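Local structure of GTPase-activating protein BEM3 (6FSF) at residues 14-19 against 106-111; 25-30 against 226-231; 66-69 against 75-78; 160-165 against 179-184. The protein stimulates, through its GAP activity, GTP hydrolysis by Cdc42 and less efficiently by Rho1, and binds phosphatidylinositol 3-phosphate, the chain here holding its PX and PH domains. All blocks are in the same frame, centred on the assembly; numbering follows the deposited sequence.

Interactions 1 and 3, mainly apolar, belong to the PX half and touch each other: their centres are 15 Å apart, and Ile107 CD1 of interaction 1 packs on Met67 CE of interaction 3 at 3.8 Å. The centre of interaction 2 lies about 4 Å from that of the chain, and it joins strand 19-29 of the PX sheet to the loop just ahead of helix 230-240. Interaction 4 is internal to the PH domain, 14 Å from interaction 2 between centres; Leu27 CD2 meets Val161 CG2 at 4.1 Å. About 39 Å separates the centre of interaction 4 from those of interactions 1 and 3. Hydrogen bonds to a carboxylate carry interaction 2, and a salt bridge interaction 4.

Interaction 1: 14-19 against 106-111; sequences EDFGTI and SIFSVP
Phe16 (chi1 -76°) and Phe108 (chi1 -67°) each carry CG anti to their own carbonyl carbon, which swings both rings into the space between the 3-10 turn ahead of strand 19-29 and the end of helix 90-107. Within the PX domain this gives a T-shaped (edge-to-face) pair, as the centroid separation of 4.9 Å and the interplanar angle of 84° show. Phe108 supplies the edge: its CE2 stands 3.8 Å above the plane of the Phe16 ring, over the centre, while Phe108 CD2 approaches Phe16 CG at 3.6 Å. From the strand side Ile19 adds a CH-pi contact, its CD1 lying 4.1 Å from the centroid of the Phe108 ring, over a face. Ile121 of helix 115-125 touches both phenylalanines, and Ala122 also packs on Phe16. An alanine in place of Phe16 would take away the receiving face, and the edge of Phe108 would probably be left without its aromatic mate and the turn less firmly held to the helix end. The backbones meet without bonding, for the two carbonyl oxygens Phe16 O and Phe108 O, both acceptors, stand 3.3 Å apart.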
loop_
_atom_site.group_PDB
_atom_site.type_symbol
_atom_site.label_atom_id
_atom_site.label_comp_id
_atom_site.label_asym_id
_atom_site.label_seq_id
_atom_site.Cartn_x
_atom_site.Cartn_y
_atom_site.Cartn_z
ATOM N N GLU A 14 13.102 -13.722 -18.763
ATOM C CA GLU A 14 13.831 -14.908 -18.330
ATOM C C GLU A 14 14.471 -14.740 -16.959
ATOM O O GLU A 14 14.945 -15.731 -16.392
ATOM C CB GLU A 14 14.913 -15.269 -19.353
ATOM C CG GLU A 14 14.392 -15.601 -20.745
ATOM C CD GLU A 14 14.129 -14.366 -21.586
ATOM O OE1 GLU A 14 14.732 -13.310 -21.301
ATOM O OE2 GLU A 14 13.316 -14.451 -22.531
ATOM N N ASP A 15 14.499 -13.523 -16.417
ATOM C CA ASP A 15 15.127 -13.245 -15.132
ATOM C C ASP A 15 14.117 -12.912 -14.041
ATOM O O ASP A 15 14.504 -12.369 -13.000
ATOM C CB ASP A 15 16.134 -12.101 -15.271
ATOM C CG ASP A 15 17.289 -12.447 -16.188
ATOM O OD1 ASP A 15 17.633 -13.643 -16.288
ATOM O OD2 ASP A 15 17.856 -11.521 -16.805
ATOM N N PHE A 16 12.834 -13.219 -14.249
ATOM C CA PHE A 16 11.829 -12.955 -13.226
ATOM C C PHE A 16 12.088 -13.735 -11.944
ATOM O O PHE A 16 11.610 -13.332 -10.877
ATOM C CB PHE A 16 10.433 -13.290 -13.749
ATOM C CG PHE A 16 9.875 -12.265 -14.689
ATOM C CD1 PHE A 16 10.446 -11.007 -14.790
ATOM C CD2 PHE A 16 8.768 -12.559 -15.469
ATOM C CE1 PHE A 16 9.926 -10.063 -15.655
ATOM C CE2 PHE A 16 8.245 -11.620 -16.335
ATOM C CZ PHE A 16 8.823 -10.371 -16.428
ATOM N N GLY A 17 12.829 -14.841 -12.023
ATOM C CA GLY A 17 13.090 -15.638 -10.839
ATOM C C GLY A 17 14.096 -15.028 -9.887
ATOM O O GLY A 17 14.204 -15.483 -8.744
ATOM N N THR A 18 14.829 -14.007 -10.327
ATOM C CA THR A 18 15.871 -13.392 -9.516
ATOM C C THR A 18 15.383 -12.177 -8.734
ATOM O O THR A 18 16.206 -11.470 -8.142
ATOM C CB THR A 18 17.055 -12.981 -10.394
ATOM O OG1 THR A 18 16.702 -11.826 -11.168
ATOM C CG2 THR A 18 17.439 -14.114 -11.334
ATOM N N ILE A 19 14.080 -11.912 -8.719
ATOM C CA ILE A 19 13.551 -10.734 -8.044
ATOM C C ILE A 19 12.509 -11.156 -7.017
ATOM O O ILE A 19 11.824 -12.174 -7.171
ATOM C CB ILE A 19 12.939 -9.711 -9.031
ATOM C CG1 ILE A 19 11.740 -10.314 -9.775
ATOM C CG2 ILE A 19 13.990 -9.208 -10.009
ATOM C CD1 ILE A 19 10.929 -9.292 -10.555
ATOM N N SER A 106 3.278 -14.865 -6.706
ATOM C CA SER A 106 3.014 -16.029 -7.543
ATOM C C SER A 106 3.325 -15.738 -9.008
ATOM O O SER A 106 3.848 -16.604 -9.720
ATOM C CB SER A 106 1.560 -16.475 -7.371
ATOM O OG SER A 106 1.279 -16.795 -6.019
ATOM N N ILE A 107 3.024 -14.520 -9.467
ATOM C CA ILE A 107 3.221 -14.169 -10.872
ATOM C C ILE A 107 4.685 -14.334 -11.263
ATOM O O ILE A 107 5.017 -15.042 -12.221
ATOM C CB ILE A 107 2.722 -12.737 -11.139
ATOM C CG1 ILE A 107 1.201 -12.681 -11.035
ATOM C CG2 ILE A 107 3.183 -12.249 -12.502
ATOM C CD1 ILE A 107 0.486 -13.598 -12.008
ATOM N N PHE A 108 5.585 -13.693 -10.518
ATOM C CA PHE A 108 7.010 -13.749 -10.807
ATOM C C PHE A 108 7.666 -15.042 -10.330
ATOM O O PHE A 108 8.898 -15.141 -10.364
ATOM C CB PHE A 108 7.714 -12.537 -10.189
ATOM C CG PHE A 108 7.333 -11.228 -10.827
ATOM C CD1 PHE A 108 6.370 -10.415 -10.251
ATOM C CD2 PHE A 108 7.922 -10.825 -12.014
ATOM C CE1 PHE A 108 6.009 -9.212 -10.845
ATOM C CE2 PHE A 108 7.567 -9.625 -12.611
ATOM C CZ PHE A 108 6.609 -8.817 -12.028
ATOM N N SER A 109 6.876 -16.022 -9.894
ATOM C CA SER A 109 7.390 -17.340 -9.551
ATOM C C SER A 109 7.068 -18.396 -10.597
ATOM O O SER A 109 7.584 -19.516 -10.504
ATOM C CB SER A 109 6.840 -17.795 -8.191
ATOM O OG SER A 109 7.295 -16.941 -7.157
ATOM N N VAL A 110 6.231 -18.072 -11.576
ATOM C CA VAL A 110 5.950 -19.017 -12.661
ATOM C C VAL A 110 7.228 -19.266 -13.452
ATOM O O VAL A 110 7.924 -18.299 -13.820
ATOM C CB VAL A 110 4.832 -18.473 -13.566
ATOM C CG1 VAL A 110 4.626 -19.388 -14.762
ATOM C CG2 VAL A 110 3.541 -18.324 -12.776
ATOM N N PRO A 111 7.594 -20.526 -13.723
ATOM C CA PRO A 111 8.882 -20.780 -14.397
ATOM C C PRO A 111 8.972 -20.167 -15.784
ATOM O O PRO A 111 9.967 -19.500 -16.100
ATOM C CB PRO A 111 8.953 -22.313 -14.447
ATOM C CG PRO A 111 8.037 -22.776 -13.361
ATOM C CD PRO A 111 6.933 -21.768 -13.290
#

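Interaction 2: 25-30 against 226-231; sequences STLYRD and CTETSK
Glu228 reaches across the junction between the two domains and places its carboxylate against Ser25, Thr26 and Leu27. Its bond from CA to CB points toward the strand segment, and from there CG, anti to the carbonyl carbon (chi1 -66°), continues into an extended chain (chi2 -173°). The first atom to meet the other side is Glu228 CG, which passes Leu27 CD1 at 3.8 Å; the two side chains run antiparallel to each other. Glu228 CD comes equally near the same methyl group, so the carbon part of the glutamate is matched by an apolar surface. At the tip the two oxygens divide the polar work. Glu228 OE1 accepts from Ser25 OG at 2.7 Å, and Glu228 OE2 from the backbone N of Thr26 at 3.0 Å in a nearly straight bond (169°). Each oxygen uses its syn lone pair, so the two donors grip the carboxylate at its open end and oppose its rotation. Leu27 CG lies 3.7 Å from Glu228 OE2, an apolar neighbour of a buried charge. Ser25 OG is itself fixed, since it accepts from Leu27 N at 2.9 Å in an ST turn where strand 19-29 bends at Thr26. The hydroxyl OG1 of Thr26 accepts a bond from Arg96 NE, which brings a positive charge near the carboxylate and would probably favour its ionised form. Glu228, next to the N-cap Thr229, ties the loop just ahead of helix 230-240 to strand 19-29 of the PX sheet, with helix 90-107 packed alongside through Arg96 on Leu27 and Lys97 on Thr229.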
loop_
_atom_site.group_PDB
_atom_site.type_symbol
_atom_site.label_atom_id
_atom_site.label_comp_id
_atom_site.label_asym_id
_atom_site.label_seq_id
_atom_site.Cartn_x
_atom_site.Cartn_y
_atom_site.Cartn_z
ATOM N N SER A 25 2.050 -0.414 -0.371
ATOM C CA SER A 25 0.893 0.411 -0.045
ATOM C C SER A 25 -0.151 0.284 -1.143
ATOM O O SER A 25 0.166 -0.011 -2.300
ATOM C CB SER A 25 1.282 1.882 0.129
ATOM O OG SER A 25 0.130 2.693 0.296
ATOM N N THR A 26 -1.408 0.514 -0.755
ATOM C CA THR A 26 -2.509 0.707 -1.691
ATOM C C THR A 26 -3.191 2.054 -1.469
ATOM O O THR A 26 -4.329 2.254 -1.904
ATOM C CB THR A 26 -3.530 -0.428 -1.582
ATOM O OG1 THR A 26 -4.170 -0.384 -0.300
ATOM C CG2 THR A 26 -2.844 -1.780 -1.748
ATOM N N LEU A 27 -2.511 2.983 -0.790
ATOM C CA LEU A 27 -3.006 4.336 -0.561
ATOM C C LEU A 27 -2.070 5.385 -1.147
ATOM O O LEU A 27 -2.140 6.559 -0.771
ATOM C CB LEU A 27 -3.205 4.589 0.934
ATOM C CG LEU A 27 -4.151 3.638 1.662
ATOM C CD1 LEU A 27 -4.207 3.996 3.137
ATOM C CD2 LEU A 27 -5.534 3.682 1.038
ATOM N N TYR A 28 -1.198 4.983 -2.066
ATOM C CA TYR A 28 -0.213 5.888 -2.640
ATOM C C TYR A 28 -0.862 6.815 -3.662
ATOM O O TYR A 28 -1.673 6.388 -4.486
ATOM C CB TYR A 28 0.914 5.090 -3.297
ATOM C CG TYR A 28 2.009 5.935 -3.910
ATOM C CD1 TYR A 28 2.041 6.182 -5.277
ATOM C CD2 TYR A 28 3.019 6.475 -3.122
ATOM C CE1 TYR A 28 3.042 6.950 -5.843
ATOM C CE2 TYR A 28 4.026 7.245 -3.678
ATOM C CZ TYR A 28 4.033 7.479 -5.038
ATOM O OH TYR A 28 5.033 8.246 -5.592
ATOM N N ARG A 29 -0.497 8.090 -3.602
ATOM C CA ARG A 29 -0.956 9.094 -4.556
ATOM C C ARG A 29 0.084 9.230 -5.663
ATOM O O ARG A 29 1.234 9.605 -5.399
ATOM C CB ARG A 29 -1.194 10.439 -3.869
ATOM C CG ARG A 29 -2.300 10.418 -2.824
ATOM C CD ARG A 29 -3.267 11.575 -3.035
ATOM N NE ARG A 29 -4.135 11.795 -1.879
ATOM C CZ ARG A 29 -5.412 11.431 -1.813
ATOM N NH1 ARG A 29 -5.989 10.826 -2.842
ATOM N NH2 ARG A 29 -6.114 11.676 -0.714
ATOM N N ASP A 30 -0.321 8.929 -6.896
ATOM C CA ASP A 30 0.597 8.873 -8.026
ATOM C C ASP A 30 0.717 10.257 -8.672
ATOM O O ASP A 30 0.435 11.278 -8.042
ATOM C CB ASP A 30 0.137 7.794 -9.014
ATOM C CG ASP A 30 -1.310 7.972 -9.457
ATOM O OD1 ASP A 30 -1.895 9.045 -9.202
ATOM O OD2 ASP A 30 -1.862 7.032 -10.070
ATOM N N CYS A 226 -5.247 4.843 11.785
ATOM C CA CYS A 226 -4.872 3.471 11.488
ATOM C C CYS A 226 -3.772 3.454 10.436
ATOM O O CYS A 226 -3.717 4.319 9.557
ATOM C CB CYS A 226 -6.074 2.658 10.992
ATOM S SG CYS A 226 -7.425 2.507 12.178
ATOM N N THR A 227 -2.890 2.466 10.539
ATOM C CA THR A 227 -1.861 2.229 9.539
ATOM C C THR A 227 -2.280 1.086 8.622
ATOM O O THR A 227 -3.236 0.357 8.889
ATOM C CB THR A 227 -0.515 1.918 10.201
ATOM O OG1 THR A 227 -0.693 0.926 11.220
ATOM C CG2 THR A 227 0.087 3.173 10.815
ATOM N N GLU A 228 -1.543 0.932 7.523
ATOM C CA GLU A 228 -1.868 -0.114 6.562
ATOM C C GLU A 228 -1.448 -1.496 7.048
ATOM O O GLU A 228 -2.054 -2.497 6.650
ATOM C CB GLU A 228 -1.219 0.192 5.211
ATOM C CG GLU A 228 -1.777 1.432 4.537
ATOM C CD GLU A 228 -1.236 1.622 3.137
ATOM O OE1 GLU A 228 -0.327 2.458 2.956
ATOM O OE2 GLU A 228 -1.716 0.923 2.220
ATOM N N THR A 229 -0.428 -1.572 7.898
ATOM C CA THR A 229 0.042 -2.834 8.446
ATOM C C THR A 229 0.181 -2.712 9.957
ATOM O O THR A 229 0.242 -1.611 10.511
ATOM C CB THR A 229 1.389 -3.258 7.839
ATOM O OG1 THR A 229 2.401 -2.313 8.212
ATOM C CG2 THR A 229 1.300 -3.325 6.321
ATOM N N SER A 230 0.227 -3.868 10.623
ATOM C CA SER A 230 0.450 -3.873 12.063
ATOM C C SER A 230 1.882 -3.478 12.404
ATOM O O SER A 230 2.130 -2.911 13.474
ATOM C CB SER A 230 0.117 -5.246 12.646
ATOM O OG SER A 230 0.992 -6.239 12.144
ATOM N N LYS A 231 2.833 -3.767 11.510
ATOM C CA LYS A 231 4.204 -3.324 11.732
ATOM C C LYS A 231 4.297 -1.806 11.698
ATOM O O LYS A 231 5.022 -1.201 12.494
ATOM C CB LYS A 231 5.140 -3.934 10.687
ATOM C CG LYS A 231 6.583 -3.467 10.822
ATOM C CD LYS A 231 7.444 -3.911 9.654
ATOM C CE LYS A 231 8.885 -3.464 9.852
ATOM N NZ LYS A 231 9.776 -3.927 8.753
#

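Interaction 3: 66-69 against 75-78; sequences YMKS and PLPT
Leu76 packs against Met67 and Lys68 where the proline-rich loop that follows helix 57-70 of the PX domain folds back along that helix. Such a proline-containing linker after the first helix is a familiar feature of PX domains. The apolar contact rests mainly on one methyl group: Leu76 CD1 lies 4.2 Å from Met67 CB and 4.0 Å from Met67 O, so it lies against the root of the side chain and the helix backbone. Beyond CB the Met67 chain, bent at chi3 (-65°), runs on to Tyr103 and Ile107 of helix 90-107 and Ile121 of helix 115-125. Leu76 also joins that core, through CD2, which meets Ile107 CD1. Pro77, whose CB points away from helix 57-70, covers Tyr103 and Ser106 instead, and so the loop bridges two helices.

The polar part belongs to Lys68. Its chain bends at chi2 (-76°) and then runs alongside Leu76, head to tail, which carries its amino group, rather than its CB, close to the loop. That group makes a salt bridge with Asp64 OD1, one helical turn earlier, and this partner probably sets its direction. Along the way Lys68 NZ passes Leu76 CB at 4.2 Å, at the solvent-exposed margin of the contact. At its far end the ammonium comes near the loop backbone, Lys68 NZ standing 3.1 Å from Pro77 O.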
loop_
_atom_site.group_PDB
_atom_site.type_symbol
_atom_site.label_atom_id
_atom_site.label_comp_id
_atom_site.label_asym_id
_atom_site.label_seq_id
_atom_site.Cartn_x
_atom_site.Cartn_y
_atom_site.Cartn_z
ATOM N N TYR A 66 -5.399 -9.756 -19.367
ATOM C CA TYR A 66 -4.547 -10.192 -20.468
ATOM C C TYR A 66 -3.978 -11.580 -20.208
ATOM O O TYR A 66 -3.862 -12.396 -21.130
ATOM C CB TYR A 66 -3.418 -9.185 -20.693
ATOM C CG TYR A 66 -2.424 -9.602 -21.760
ATOM C CD1 TYR A 66 -2.619 -9.258 -23.091
ATOM C CD2 TYR A 66 -1.291 -10.337 -21.434
ATOM C CE1 TYR A 66 -1.715 -9.639 -24.066
ATOM C CE2 TYR A 66 -0.384 -10.726 -22.402
ATOM C CZ TYR A 66 -0.600 -10.373 -23.717
ATOM O OH TYR A 66 0.301 -10.754 -24.687
ATOM N N MET A 67 -3.622 -11.871 -18.957
ATOM C CA MET A 67 -2.971 -13.143 -18.664
ATOM C C MET A 67 -3.968 -14.294 -18.693
ATOM O O MET A 67 -3.672 -15.364 -19.234
ATOM C CB MET A 67 -2.252 -13.070 -17.318
ATOM C CG MET A 67 -1.031 -12.164 -17.346
ATOM S SD MET A 67 -0.078 -12.186 -15.821
ATOM C CE MET A 67 -1.260 -11.468 -14.687
ATOM N N LYS A 68 -5.161 -14.092 -18.130
ATOM C CA LYS A 68 -6.172 -15.146 -18.165
ATOM C C LYS A 68 -6.448 -15.605 -19.591
ATOM O O LYS A 68 -6.709 -16.788 -19.832
ATOM C CB LYS A 68 -7.476 -14.671 -17.524
ATOM C CG LYS A 68 -7.349 -13.962 -16.187
ATOM C CD LYS A 68 -7.079 -14.911 -15.040
ATOM C CE LYS A 68 -7.362 -14.219 -13.712
ATOM N NZ LYS A 68 -6.503 -14.728 -12.609
ATOM N N SER A 69 -6.378 -14.683 -20.551
ATOM C CA SER A 69 -6.777 -14.954 -21.927
ATOM C C SER A 69 -5.657 -15.527 -22.780
ATOM O O SER A 69 -5.940 -16.226 -23.758
ATOM C CB SER A 69 -7.307 -13.673 -22.578
ATOM O OG SER A 69 -6.499 -12.560 -22.232
ATOM N N PRO A 75 -2.260 -22.416 -14.075
ATOM C CA PRO A 75 -2.932 -21.820 -12.913
ATOM C C PRO A 75 -2.332 -20.473 -12.543
ATOM O O PRO A 75 -1.112 -20.289 -12.554
ATOM C CB PRO A 75 -2.715 -22.856 -11.803
ATOM C CG PRO A 75 -1.531 -23.667 -12.261
ATOM C CD PRO A 75 -1.618 -23.701 -13.753
ATOM N N LEU A 76 -3.205 -19.528 -12.211
ATOM C CA LEU A 76 -2.831 -18.163 -11.876
ATOM C C LEU A 76 -3.538 -17.722 -10.603
ATOM O O LEU A 76 -4.671 -18.138 -10.342
ATOM C CB LEU A 76 -3.188 -17.201 -13.022
ATOM C CG LEU A 76 -2.353 -17.343 -14.300
ATOM C CD1 LEU A 76 -3.069 -16.736 -15.493
ATOM C CD2 LEU A 76 -0.985 -16.703 -14.120
ATOM N N PRO A 77 -2.903 -16.872 -9.797
ATOM C CA PRO A 77 -3.522 -16.446 -8.536
ATOM C C PRO A 77 -4.703 -15.518 -8.779
ATOM O O PRO A 77 -4.974 -15.070 -9.893
ATOM C CB PRO A 77 -2.386 -15.727 -7.805
ATOM C CG PRO A 77 -1.483 -15.252 -8.896
ATOM C CD PRO A 77 -1.556 -16.301 -9.973
ATOM N N THR A 78 -5.411 -15.219 -7.696
ATOM C CA THR A 78 -6.665 -14.478 -7.748
ATOM C C THR A 78 -6.487 -13.093 -7.139
ATOM O O THR A 78 -5.914 -12.953 -6.053
ATOM C CB THR A 78 -7.772 -15.241 -7.019
ATOM O OG1 THR A 78 -7.916 -16.538 -7.609
ATOM C CG2 THR A 78 -9.092 -14.493 -7.118
#

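Interaction 4: 160-165 against 179-184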
loop_
_atom_site.group_PDB
_atom_site.type_symbol
_atom_site.label_atom_id
_atom_site.label_comp_id
_atom_site.label_asym_id
_atom_site.label_seq_id
_atom_site.Cartn_x
_atom_site.Cartn_y
_atom_site.Cartn_z
ATOM N N ARG A 160 -10.746 8.648 6.034
ATOM C CA ARG A 160 -10.170 9.470 4.979
ATOM C C ARG A 160 -8.658 9.285 4.971
ATOM O O ARG A 160 -8.033 9.152 6.027
ATOM C CB ARG A 160 -10.524 10.951 5.165
ATOM C CG ARG A 160 -10.246 11.477 6.570
ATOM C CD ARG A 160 -10.588 12.954 6.705
ATOM N NE ARG A 160 -12.005 13.226 6.496
ATOM C CZ ARG A 160 -12.524 14.447 6.428
ATOM N NH1 ARG A 160 -13.827 14.611 6.237
ATOM N NH2 ARG A 160 -11.737 15.508 6.546
ATOM N N VAL A 161 -8.077 9.281 3.774
ATOM C CA VAL A 161 -6.638 9.091 3.611
ATOM C C VAL A 161 -5.914 10.372 4.000
ATOM O O VAL A 161 -6.262 11.464 3.535
ATOM C CB VAL A 161 -6.306 8.682 2.166
ATOM C CG1 VAL A 161 -4.808 8.486 1.999
ATOM C CG2 VAL A 161 -7.070 7.422 1.783
ATOM N N ARG A 162 -4.901 10.240 4.852
ATOM C CA ARG A 162 -4.061 11.355 5.257
ATOM C C ARG A 162 -2.601 10.951 5.138
ATOM O O ARG A 162 -2.256 9.773 5.246
ATOM C CB ARG A 162 -4.355 11.796 6.699
ATOM C CG ARG A 162 -5.670 12.529 6.873
ATOM C CD ARG A 162 -5.623 13.889 6.200
ATOM N NE ARG A 162 -6.669 14.036 5.196
ATOM C CZ ARG A 162 -7.864 14.562 5.437
ATOM N NH1 ARG A 162 -8.166 14.993 6.654
ATOM N NH2 ARG A 162 -8.758 14.657 4.462
ATOM N N TYR A 163 -1.743 11.939 4.910
ATOM C CA TYR A 163 -0.301 11.740 4.934
ATOM C C TYR A 163 0.252 12.429 6.174
ATOM O O TYR A 163 0.106 13.646 6.325
ATOM C CB TYR A 163 0.359 12.280 3.666
ATOM C CG TYR A 163 1.861 12.143 3.679
ATOM C CD1 TYR A 163 2.679 13.250 3.513
ATOM C CD2 TYR A 163 2.462 10.905 3.878
ATOM C CE1 TYR A 163 4.053 13.130 3.528
ATOM C CE2 TYR A 163 3.838 10.775 3.898
ATOM C CZ TYR A 163 4.629 11.891 3.723
ATOM O OH TYR A 163 6.001 11.774 3.741
ATOM N N GLY A 164 0.868 11.652 7.056
ATOM C CA GLY A 164 1.348 12.155 8.334
ATOM C C GLY A 164 2.837 12.441 8.309
ATOM O O GLY A 164 3.625 11.660 7.776
ATOM N N ILE A 165 3.213 13.578 8.894
ATOM C CA ILE A 165 4.609 13.963 9.074
ATOM C C ILE A 165 4.816 14.297 10.544
ATOM O O ILE A 165 4.136 15.177 11.084
ATOM C CB ILE A 165 5.007 15.161 8.194
ATOM C CG1 ILE A 165 4.939 14.791 6.716
ATOM C CG2 ILE A 165 6.413 15.632 8.545
ATOM C CD1 ILE A 165 6.112 13.952 6.237
ATOM N N LEU A 179 -2.340 21.190 4.451
ATOM C CA LEU A 179 -2.472 21.026 5.893
ATOM C C LEU A 179 -3.934 21.091 6.308
ATOM O O LEU A 179 -4.580 22.135 6.186
ATOM C CB LEU A 179 -1.663 22.098 6.629
ATOM C CG LEU A 179 -0.280 21.695 7.159
ATOM C CD1 LEU A 179 0.454 22.899 7.730
ATOM C CD2 LEU A 179 -0.383 20.581 8.196
ATOM N N THR A 180 -4.458 19.958 6.785
ATOM C CA THR A 180 -5.811 19.889 7.318
ATOM C C THR A 180 -5.863 19.607 8.814
ATOM O O THR A 180 -6.901 19.868 9.434
ATOM C CB THR A 180 -6.633 18.816 6.584
ATOM O OG1 THR A 180 -6.042 17.528 6.789
ATOM C CG2 THR A 180 -6.687 19.110 5.092
ATOM N N GLU A 181 -4.785 19.100 9.411
ATOM C CA GLU A 181 -4.734 18.815 10.840
ATOM C C GLU A 181 -3.306 19.006 11.337
ATOM O O GLU A 181 -2.349 18.689 10.627
ATOM C CB GLU A 181 -5.208 17.388 11.151
ATOM C CG GLU A 181 -6.719 17.157 11.088
ATOM C CD GLU A 181 -7.194 16.656 9.732
ATOM O OE1 GLU A 181 -8.423 16.524 9.542
ATOM O OE2 GLU A 181 -6.343 16.391 8.857
ATOM N N THR A 182 -3.172 19.516 12.562
ATOM C CA THR A 182 -1.873 19.724 13.196
ATOM C C THR A 182 -2.015 19.405 14.677
ATOM O O THR A 182 -2.932 19.910 15.333
ATOM C CB THR A 182 -1.375 21.166 12.987
ATOM O OG1 THR A 182 -1.512 21.524 11.605
ATOM C CG2 THR A 182 0.088 21.303 13.375
ATOM N N ILE A 183 -1.116 18.572 15.205
ATOM C CA ILE A 183 -1.307 17.947 16.509
ATOM C C ILE A 183 -0.064 18.103 17.377
ATOM O O ILE A 183 1.061 17.871 16.925
ATOM C CB ILE A 183 -1.686 16.460 16.355
ATOM C CG1 ILE A 183 -3.146 16.366 15.946
ATOM C CG2 ILE A 183 -1.471 15.702 17.653
ATOM C CD1 ILE A 183 -4.029 17.315 16.759
ATOM N N LYS A 184 -0.280 18.490 18.632
ATOM C CA LYS A 184 0.771 18.531 19.641
ATOM C C LYS A 184 0.792 17.208 20.396
ATOM O O LYS A 184 -0.234 16.782 20.936
ATOM C CB LYS A 184 0.539 19.687 20.613
ATOM C CG LYS A 184 1.115 21.020 20.183
ATOM C CD LYS A 184 0.632 22.110 21.126
ATOM C CE LYS A 184 1.710 23.142 21.409
ATOM N NZ LYS A 184 1.215 24.144 22.394
#
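Arg162 and Glu181 form the charged link between strands 160-167 and 179-184. The salt bridge is made by one nitrogen: Arg162 NH1 donates to Glu181 OE2 at 3.2 Å, with an N-H...acceptor angle of 137°, and stands 3.3 Å from Glu181 OE1. The bond uses the syn lone pair of OE2, and the guanidinium and carboxylate planes are only 24° apart, so the groups meet nearly coplanar, though OE2 is somewhat tilted from the guanidinium plane. Bends at chi2 and chi3 (122°) fold the arginine into this position, and a weak bond from Arg162 NE to Val161 O at 3.1 Å helps to hold it folded. Arg162 NH2 also has a long, weak ion pair with Asp175.

Contacts without a bond frame the pair. Thr180 OG1 lies over a face of the guanidinium, 3.3 Å from Arg162 NH1, where the angle is too poor for a hydrogen bond. Arg160 CG is above a face of the same group, and Arg160 NH2, 4.6 Å from Glu181 OE1, is beyond salt-bridge range but may add to the positive field there. A leucine in place of Arg162 would remove the guanidinium, and Glu181 would probably be left without its nearest opposite charge while Thr180 lost the flat group beneath its hydroxyl.

Thr180 and Glu181 form a classic beta bulge facing Leu173. Strand 179-184 is outermost in the antiparallel PH sheet, and the salt bridge crosses strand 170-174 to join it to the next strand but one, with Arg162 and Glu181 both touching Leu147 of strand 142-148.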